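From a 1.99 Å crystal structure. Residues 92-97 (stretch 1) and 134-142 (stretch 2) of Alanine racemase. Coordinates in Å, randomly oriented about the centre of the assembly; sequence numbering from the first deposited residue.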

# COMPACT_ATOMS: atom_id res chain seq x y z
N CYS B 92 -4.47 -17.42 4.44
CA CYS B 92 -5.19 -16.59 3.44
C CYS B 92 -4.57 -16.67 2.08
O CYS B 92 -3.34 -16.62 1.94
N ALA B 93 -5.41 -16.71 1.05
CA ALA B 93 -4.99 -16.48 -0.33
C ALA B 93 -4.16 -17.58 -0.92
O ALA B 93 -3.75 -17.44 -2.03
N GLU B 94 -3.93 -18.66 -0.21
CA GLU B 94 -3.39 -19.88 -0.80
C GLU B 94 -4.43 -21.00 -0.58
O GLU B 94 -5.08 -21.06 0.46
N TYR B 95 -4.60 -21.86 -1.56
CA TYR B 95 -5.61 -22.91 -1.50
C TYR B 95 -5.03 -24.28 -1.75
O TYR B 95 -4.59 -24.55 -2.87
N ASP B 96 -5.05 -25.14 -0.72
CA ASP B 96 -4.76 -26.55 -0.86
C ASP B 96 -5.76 -27.31 0.00
O ASP B 96 -5.70 -27.23 1.23
N PRO B 97 -6.73 -27.98 -0.63
CA PRO B 97 -7.74 -28.66 0.22
C PRO B 97 -7.23 -29.89 1.00
O PRO B 97 -7.94 -30.41 1.90
N LEU B 134 7.02 -17.07 -8.07
CA LEU B 134 6.49 -18.43 -8.10
C LEU B 134 6.57 -19.25 -6.80
O LEU B 134 6.12 -20.37 -6.82
N ALA B 135 7.17 -18.75 -5.72
CA ALA B 135 7.11 -19.46 -4.44
C ALA B 135 5.62 -19.53 -4.00
O ALA B 135 5.23 -20.47 -3.31
N TYR B 136 4.78 -18.58 -4.44
CA TYR B 136 3.35 -18.60 -4.07
C TYR B 136 2.51 -19.50 -4.95
O TYR B 136 2.61 -19.45 -6.21
N GLN B 137 1.69 -20.34 -4.32
CA GLN B 137 0.93 -21.31 -5.11
C GLN B 137 -0.04 -20.53 -5.98
O GLN B 137 -0.32 -20.90 -7.13
N TYR B 138 -0.54 -19.40 -5.51
CA TYR B 138 -1.42 -18.73 -6.41
C TYR B 138 -0.67 -18.28 -7.69
O TYR B 138 -1.24 -18.25 -8.75
N ALA B 139 0.61 -17.93 -7.58
CA ALA B 139 1.29 -17.50 -8.81
C ALA B 139 1.51 -18.69 -9.73
O ALA B 139 1.48 -18.56 -10.98
N GLN B 140 1.71 -19.86 -9.13
CA GLN B 140 1.87 -21.11 -9.91
C GLN B 140 0.54 -21.47 -10.63
O GLN B 140 0.53 -21.83 -11.82
N HIS B 141 -0.57 -21.34 -9.93
CA HIS B 141 -1.88 -21.72 -10.45
C HIS B 141 -2.28 -20.77 -11.58
O HIS B 141 -2.95 -21.18 -12.56
N ARG B 142 -1.95 -19.48 -11.42
CA ARG B 142 -2.32 -18.52 -12.47
C ARG B 142 -1.50 -18.83 -13.69
O ARG B 142 -2.01 -18.79 -14.78

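The contact between the two stretches is small, 291 Å² summed over both sides, and rests chiefly on Glu-94, Gln-137 and Tyr-138, which have 82, 65 and 45 Å² covered. Backbone proximity agrees with this: the nearest CA atoms across the stretches are those of Glu-94 and Tyr-138, 6.1 Å apart.

The CA-to-CB bond of Glu-94 points sideways, but chi1 and chi2 both in the m well (-68° and -87°) bring its carboxylate to the start of the helix, where the first backbone NH groups lack partners within the helix. Gln-137 N donates to Glu-94 OE2 at 2.7 Å with a favourable N-H...O angle of 161°. Tyr-138 N lies equally near Glu-94 OE1, 2.7 Å, but the angle of 127° makes that hydrogen bond weak. Glu-94 OE2 also sits 3.5 Å from Tyr-136 CA, against the N-cap residue, and has a further hydrogen-bond partner elsewhere in the structure.

Gln-137 points toward stretch 1 and is extended, with chi1 and chi2 both t (-168° and -173°). This reach places its amide beside the backbone of Tyr-95: Gln-137 NE2 donates to Tyr-95 O over a very short 2.5 Å, at an angle of 128°. His-141, also directed toward stretch 1, presents its ring edge to the same carbonyl, with His-141 NE2 4.1 Å from Tyr-95 O.

Water 1 ties these groups together. It donates to Glu-94 OE1 (2.9 Å from the water O) and accepts from Tyr-95 N and Gln-137 NE2, each 2.7 Å from that O, so it bridges both stretches.

Tyr-138 starts sideways with chi1 p (54°). Its ring meets Ala-93 obliquely, Tyr-138 CD2 lying 3.1 Å from Ala-93 O, while Glu-94 OE1 is 3.5 Å from the same CD2.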

# COMPACT_ATOMS: atom_id res chain seq x y z
CB CYS B 92 -5.13 -15.11 3.81
SG CYS B 92 -6.09 -14.59 5.19
CB ALA B 93 -4.26 -15.14 -0.49
CB GLU B 94 -2.05 -20.26 -0.19
CG GLU B 94 -0.89 -19.32 -0.51
CD GLU B 94 -0.20 -19.69 -1.80
OE1 GLU B 94 -0.90 -19.80 -2.83
OE2 GLU B 94 1.04 -19.89 -1.78
CB TYR B 95 -6.68 -22.64 -2.55
CG TYR B 95 -7.79 -23.64 -2.62
CD1 TYR B 95 -8.57 -23.90 -1.52
CD2 TYR B 95 -8.13 -24.24 -3.81
CE1 TYR B 95 -9.61 -24.79 -1.55
CE2 TYR B 95 -9.17 -25.11 -3.90
CZ TYR B 95 -9.93 -25.36 -2.74
OH TYR B 95 -10.98 -26.20 -2.77
CB ASP B 96 -3.38 -26.90 -0.36
CG ASP B 96 -3.06 -28.37 -0.57
OD1 ASP B 96 -3.93 -29.12 -1.12
OD2 ASP B 96 -1.93 -28.76 -0.22
CB PRO B 97 -8.89 -29.02 -0.76
CG PRO B 97 -8.43 -28.58 -2.17
CD PRO B 97 -7.04 -28.00 -2.07
CB LEU B 134 7.17 -19.24 -9.23
CG LEU B 134 6.71 -19.02 -10.71
CD1 LEU B 134 7.54 -19.97 -11.59
CD2 LEU B 134 5.23 -19.28 -10.95
CB ALA B 135 7.97 -18.72 -3.34
CB TYR B 136 2.78 -17.21 -4.05
CG TYR B 136 3.43 -16.32 -2.99
CD1 TYR B 136 4.65 -15.68 -3.23
CD2 TYR B 136 2.81 -16.13 -1.74
CE1 TYR B 136 5.25 -14.89 -2.22
CE2 TYR B 136 3.38 -15.33 -0.76
CZ TYR B 136 4.58 -14.70 -0.99
OH TYR B 136 5.15 -13.91 0.02
CB GLN B 137 0.22 -22.37 -4.25
CG GLN B 137 -0.31 -23.53 -5.08
CD GLN B 137 -1.17 -24.54 -4.32
OE1 GLN B 137 -0.78 -25.70 -4.22
NE2 GLN B 137 -2.35 -24.12 -3.81
CB TYR B 138 -2.16 -17.57 -5.78
CG TYR B 138 -1.32 -16.52 -5.10
CD1 TYR B 138 -0.66 -15.50 -5.82
CD2 TYR B 138 -1.27 -16.47 -3.69
CE1 TYR B 138 0.10 -14.51 -5.12
CE2 TYR B 138 -0.54 -15.51 -3.02
CZ TYR B 138 0.11 -14.53 -3.73
OH TYR B 138 0.77 -13.57 -2.95
CB ALA B 139 2.59 -16.74 -8.52
CB GLN B 140 2.27 -22.22 -8.97
CG GLN B 140 3.74 -22.09 -8.35
CD GLN B 140 3.92 -23.11 -7.25
OE1 GLN B 140 3.45 -24.20 -7.39
NE2 GLN B 140 4.51 -22.73 -6.15
CB HIS B 141 -2.94 -21.56 -9.36
CG HIS B 141 -3.00 -22.71 -8.41
ND1 HIS B 141 -2.34 -23.90 -8.63
CD2 HIS B 141 -3.63 -22.85 -7.22
CE1 HIS B 141 -2.58 -24.74 -7.64
NE2 HIS B 141 -3.38 -24.13 -6.78
CB ARG B 142 -2.17 -17.05 -12.02
CG ARG B 142 -3.28 -16.56 -10.95
CD ARG B 142 -2.89 -15.19 -10.27
NE ARG B 142 -3.62 -15.10 -9.01
CZ ARG B 142 -3.43 -14.20 -8.06
NH1 ARG B 142 -2.59 -13.19 -8.24
NH2 ARG B 142 -4.17 -14.30 -6.95
O HOH W 1 -3.00 -21.54 -3.77